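Local coordinates for putative uncharacterized protein (Pyrococcus abyssi virus 1, PDB 4HR1) that is of unknown function and folds as a bromodomain-like bundle of helices, in a virus that infects Pyrococcus abyssi, at residues E36-V40 / E95-V99; F3-Q7 / D57-Q61. Residues are numbered along the deposited sequence.

Interaction 1: E36-V40 / E95-V99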
loop_
_atom_site.group_PDB
_atom_site.type_symbol
_atom_site.label_atom_id
_atom_site.label_comp_id
_atom_site.label_asym_id
_atom_site.label_seq_id
_atom_site.Cartn_x
_atom_site.Cartn_y
_atom_site.Cartn_z
ATOM N N GLU A 36 17.803 14.922 -0.225
ATOM C CA GLU A 36 17.509 13.489 -0.285
ATOM C C GLU A 36 16.098 13.147 0.223
ATOM O O GLU A 36 15.374 12.409 -0.446
ATOM C CB GLU A 36 18.613 12.665 0.408
ATOM C CG GLU A 36 19.924 12.607 -0.369
ATOM C CD GLU A 36 21.104 11.940 0.321
ATOM O OE1 GLU A 36 21.199 12.014 1.567
ATOM O OE2 GLU A 36 21.962 11.373 -0.395
ATOM N N LEU A 37 15.685 13.743 1.351
ATOM C CA LEU A 37 14.353 13.540 1.934
ATOM C C LEU A 37 13.245 14.194 1.087
ATOM O O LEU A 37 12.099 13.722 1.093
ATOM C CB LEU A 37 14.310 14.065 3.374
ATOM C CG LEU A 37 15.211 13.344 4.376
ATOM C CD1 LEU A 37 15.967 14.341 5.237
ATOM C CD2 LEU A 37 14.416 12.354 5.223
ATOM N N GLU A 38 13.603 15.278 0.359
ATOM C CA GLU A 38 12.718 16.007 -0.547
ATOM C C GLU A 38 12.422 15.106 -1.746
ATOM O O GLU A 38 11.250 14.860 -2.020
ATOM C CB GLU A 38 13.377 17.326 -1.002
ATOM C CG GLU A 38 12.411 18.391 -1.502
ATOM C CD GLU A 38 12.357 19.642 -0.645
ATOM O OE1 GLU A 38 13.381 20.360 -0.564
ATOM O OE2 GLU A 38 11.286 19.907 -0.054
ATOM N N GLN A 39 13.490 14.570 -2.411
ATOM C CA GLN A 39 13.429 13.660 -3.571
ATOM C C GLN A 39 12.531 12.444 -3.304
ATOM O O GLN A 39 11.739 12.065 -4.173
ATOM C CB GLN A 39 14.835 13.180 -3.975
ATOM C CG GLN A 39 15.766 14.260 -4.549
ATOM C CD GLN A 39 17.211 13.796 -4.710
ATOM O OE1 GLN A 39 17.825 13.949 -5.772
ATOM N NE2 GLN A 39 17.805 13.237 -3.661
ATOM N N VAL A 40 12.645 11.854 -2.088
ATOM C CA VAL A 40 11.863 10.689 -1.646
ATOM C C VAL A 40 10.395 11.085 -1.518
ATOM O O VAL A 40 9.519 10.359 -2.000
ATOM C CB VAL A 40 12.453 10.035 -0.354
ATOM C CG1 VAL A 40 11.518 8.973 0.241
ATOM C CG2 VAL A 40 13.820 9.423 -0.639
ATOM N N GLU A 95 17.500 6.075 -6.595
ATOM C CA GLU A 95 17.577 6.849 -5.355
ATOM C C GLU A 95 18.279 6.065 -4.268
ATOM O O GLU A 95 19.180 6.613 -3.623
ATOM C CB GLU A 95 16.186 7.333 -4.885
ATOM C CG GLU A 95 16.199 8.208 -3.633
ATOM C CD GLU A 95 16.887 9.561 -3.723
ATOM O OE1 GLU A 95 17.274 9.967 -4.845
ATOM O OE2 GLU A 95 17.019 10.228 -2.670
ATOM N N MET A 96 17.875 4.782 -4.071
ATOM C CA MET A 96 18.476 3.860 -3.099
ATOM C C MET A 96 19.999 3.874 -3.312
ATOM O O MET A 96 20.735 4.245 -2.399
ATOM C CB MET A 96 17.931 2.423 -3.283
ATOM C CG MET A 96 16.570 2.186 -2.696
ATOM S SD MET A 96 15.980 0.542 -3.141
ATOM C CE MET A 96 14.627 0.444 -2.133
ATOM N N LEU A 97 20.449 3.592 -4.551
ATOM C CA LEU A 97 21.864 3.566 -4.941
ATOM C C LEU A 97 22.619 4.867 -4.720
ATOM O O LEU A 97 23.776 4.832 -4.314
ATOM C CB LEU A 97 22.014 3.078 -6.384
ATOM C CG LEU A 97 21.687 1.606 -6.565
ATOM C CD1 LEU A 97 21.258 1.312 -7.979
ATOM C CD2 LEU A 97 22.835 0.712 -6.091
ATOM N N ARG A 98 21.955 6.001 -4.959
ATOM C CA ARG A 98 22.490 7.353 -4.798
ATOM C C ARG A 98 22.709 7.724 -3.330
ATOM O O ARG A 98 23.606 8.515 -3.029
ATOM C CB ARG A 98 21.521 8.366 -5.425
ATOM C CG ARG A 98 22.206 9.557 -6.092
ATOM C CD ARG A 98 21.391 10.855 -6.059
ATOM N NE ARG A 98 19.943 10.678 -6.250
ATOM C CZ ARG A 98 19.330 10.581 -7.428
ATOM N NH1 ARG A 98 20.032 10.605 -8.556
ATOM N NH2 ARG A 98 18.012 10.440 -7.487
ATOM N N VAL A 99 21.878 7.185 -2.424
ATOM C CA VAL A 99 21.938 7.523 -1.005
ATOM C C VAL A 99 22.869 6.666 -0.142
ATOM O O VAL A 99 23.003 6.916 1.063
ATOM C CB VAL A 99 20.550 7.818 -0.392
ATOM C CG1 VAL A 99 19.845 8.901 -1.194
ATOM C CG2 VAL A 99 19.682 6.566 -0.307
#
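Where two antiparallel helices of a bundle run side by side, long side chains can span the gap, and E36 does so here. Its carboxylate end reaches across to V99 at the end of helix 72-98, where E36 OE2 lies 3.4 Å from V99 CG1, while OE1 is held by a hydrogen bond from the backbone N of T33, just ahead of helix 34-63. One turn on, the CA-to-CB bond of Q39 points toward the other helix. Q39 NE2 lies 3.3 Å from E95 OE2, at too poor an angle for a hydrogen bond, and its OE1 sits over one face of the R98 guanidinium. This is an up-down helical bundle, and M27 of helix 5-30 touches E36, V40, E95 and V99, so a third helix packs against both. E95 is already engaged within its own helix: R98 NH2 donates to E95 OE1 at 2.8 Å, an i to i+3 salt bridge. V40 closes the segment from the buried side, its CG2 3.9 Å from E95 OE2.

Interaction 2: F3-Q7 / D57-Q61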
loop_
_atom_site.group_PDB
_atom_site.type_symbol
_atom_site.label_atom_id
_atom_site.label_comp_id
_atom_site.label_asym_id
_atom_site.label_seq_id
_atom_site.Cartn_x
_atom_site.Cartn_y
_atom_site.Cartn_z
ATOM N N PHE A 3 -4.332 -10.937 -18.350
ATOM C CA PHE A 3 -3.721 -10.587 -17.061
ATOM C C PHE A 3 -4.784 -10.211 -16.004
ATOM O O PHE A 3 -5.920 -9.873 -16.377
ATOM C CB PHE A 3 -2.659 -9.467 -17.251
ATOM C CG PHE A 3 -3.101 -8.016 -17.223
ATOM C CD1 PHE A 3 -4.284 -7.614 -17.842
ATOM C CD2 PHE A 3 -2.293 -7.038 -16.659
ATOM C CE1 PHE A 3 -4.697 -6.278 -17.797
ATOM C CE2 PHE A 3 -2.694 -5.699 -16.639
ATOM C CZ PHE A 3 -3.890 -5.328 -17.212
ATOM N N ASN A 4 -4.428 -10.284 -14.696
ATOM C CA ASN A 4 -5.339 -9.877 -13.627
ATOM C C ASN A 4 -5.026 -8.414 -13.304
ATOM O O ASN A 4 -4.120 -8.129 -12.510
ATOM C CB ASN A 4 -5.201 -10.762 -12.395
ATOM C CG ASN A 4 -6.296 -10.511 -11.386
ATOM O OD1 ASN A 4 -6.325 -9.486 -10.684
ATOM N ND2 ASN A 4 -7.245 -11.435 -11.318
ATOM N N GLY A 5 -5.765 -7.516 -13.953
ATOM C CA GLY A 5 -5.601 -6.068 -13.857
ATOM C C GLY A 5 -5.433 -5.491 -12.465
ATOM O O GLY A 5 -4.434 -4.803 -12.201
ATOM N N ALA A 6 -6.422 -5.765 -11.569
ATOM C CA ALA A 6 -6.453 -5.255 -10.186
ATOM C C ALA A 6 -5.273 -5.749 -9.358
ATOM O O ALA A 6 -4.518 -4.921 -8.839
ATOM C CB ALA A 6 -7.783 -5.583 -9.508
ATOM N N GLN A 7 -5.043 -7.077 -9.321
ATOM C CA GLN A 7 -3.886 -7.627 -8.592
ATOM C C GLN A 7 -2.558 -7.009 -9.055
ATOM O O GLN A 7 -1.761 -6.574 -8.217
ATOM C CB GLN A 7 -3.840 -9.145 -8.703
ATOM C CG GLN A 7 -2.831 -9.802 -7.784
ATOM C CD GLN A 7 -2.302 -11.035 -8.436
ATOM O OE1 GLN A 7 -2.948 -12.085 -8.422
ATOM N NE2 GLN A 7 -1.154 -10.901 -9.096
ATOM N N ASP A 57 -10.450 0.496 -11.227
ATOM C CA ASP A 57 -10.281 -0.916 -11.555
ATOM C C ASP A 57 -10.348 -1.869 -10.373
ATOM O O ASP A 57 -10.815 -3.011 -10.526
ATOM C CB ASP A 57 -9.084 -1.172 -12.471
ATOM C CG ASP A 57 -9.172 -2.518 -13.162
ATOM O OD1 ASP A 57 -8.189 -3.288 -13.081
ATOM O OD2 ASP A 57 -10.277 -2.862 -13.664
ATOM N N VAL A 58 -9.955 -1.383 -9.183
ATOM C CA VAL A 58 -10.063 -2.144 -7.947
ATOM C C VAL A 58 -11.553 -2.467 -7.716
ATOM O O VAL A 58 -11.872 -3.640 -7.550
ATOM C CB VAL A 58 -9.386 -1.421 -6.767
ATOM C CG1 VAL A 58 -9.375 -2.292 -5.510
ATOM C CG2 VAL A 58 -7.972 -0.983 -7.141
ATOM N N TYR A 59 -12.474 -1.459 -7.839
ATOM C CA TYR A 59 -13.915 -1.731 -7.750
ATOM C C TYR A 59 -14.458 -2.378 -9.016
ATOM O O TYR A 59 -15.175 -3.386 -8.910
ATOM C CB TYR A 59 -14.803 -0.497 -7.392
ATOM C CG TYR A 59 -16.284 -0.863 -7.377
ATOM C CD1 TYR A 59 -16.773 -1.832 -6.503
ATOM C CD2 TYR A 59 -17.162 -0.347 -8.330
ATOM C CE1 TYR A 59 -18.103 -2.251 -6.552
ATOM C CE2 TYR A 59 -18.507 -0.729 -8.363
ATOM C CZ TYR A 59 -18.972 -1.689 -7.474
ATOM O OH TYR A 59 -20.281 -2.115 -7.515
ATOM N N ALA A 60 -14.171 -1.769 -10.203
ATOM C CA ALA A 60 -14.679 -2.243 -11.494
ATOM C C ALA A 60 -14.539 -3.745 -11.685
ATOM O O ALA A 60 -15.542 -4.407 -11.973
ATOM C CB ALA A 60 -14.046 -1.476 -12.650
ATOM N N GLN A 61 -13.334 -4.294 -11.403
ATOM C CA GLN A 61 -13.074 -5.727 -11.532
ATOM C C GLN A 61 -14.019 -6.577 -10.676
ATOM O O GLN A 61 -14.597 -7.542 -11.190
ATOM C CB GLN A 61 -11.589 -6.065 -11.277
ATOM C CG GLN A 61 -11.163 -7.425 -11.836
ATOM C CD GLN A 61 -9.678 -7.679 -11.709
ATOM O OE1 GLN A 61 -9.232 -8.528 -10.924
ATOM N NE2 GLN A 61 -8.882 -6.971 -12.505
#
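This is a close, mostly buried helix-to-helix contact at one end of the bundle, where the first turn of helix 5-30 meets the last turns of helix 34-63. Small residues make the approach possible: the CA atoms of A6 and V58 are only 5.3 Å apart, and A6 CB comes within 4.4 Å of V58 CA, so that the methyl group faces the partner backbone. G5 carries the principle further. A CB modelled on it would point toward the other helix and fall 2.9 Å from D57 OD1, a clash, so the absence of a side chain leaves room for that carboxylate.

The first NH groups of a helix have no acceptor within the helix, and several polar groups gather round these. N4 is the N-cap: its OD1 accepts a hydrogen bond from Q7 N at 3.1 Å, while G5 N is bonded to OD1 of N68, from the loop after helix 34-63. D57 OD1 stands 3.4 Å from A6 N, near but badly angled for a bond, and the side chain of Q61 extends to the same turn. The same residues reach further: D57 also touches I78 of helix 72-98, and V58 touches I10 of helix 5-30. In the two-chain assembly, V58 O is hydrogen-bonded to an aromatic side chain of the neighbouring subunit, which also packs an aromatic side chain on A6 and Q61. The whole is an Asn-capped helix N-terminus docked through a Gly-Ala surface onto an antiparallel neighbour in a helical bundle.

How the interactions relate
Starting from the N terminus, the chain enters interaction 2 at 3-7, runs the length of helix 5-30, turns, and begins helix 34-63 with the 36-40 side of interaction 1. The far end of that same helix, at 57-61, returns beside the chain start and closes interaction 2. Helix 72-98 then travels back, and 95-99 closes interaction 1. The segments therefore alternate and the two loops cross, sharing helix 34-63. Their centres are 31 Å apart, on opposite sides of the chain's centre, and they do not touch. This illustrates how one long helix can be tied near its two ends to different neighbours: helix 72-98 at its start and helix 5-30 at its finish.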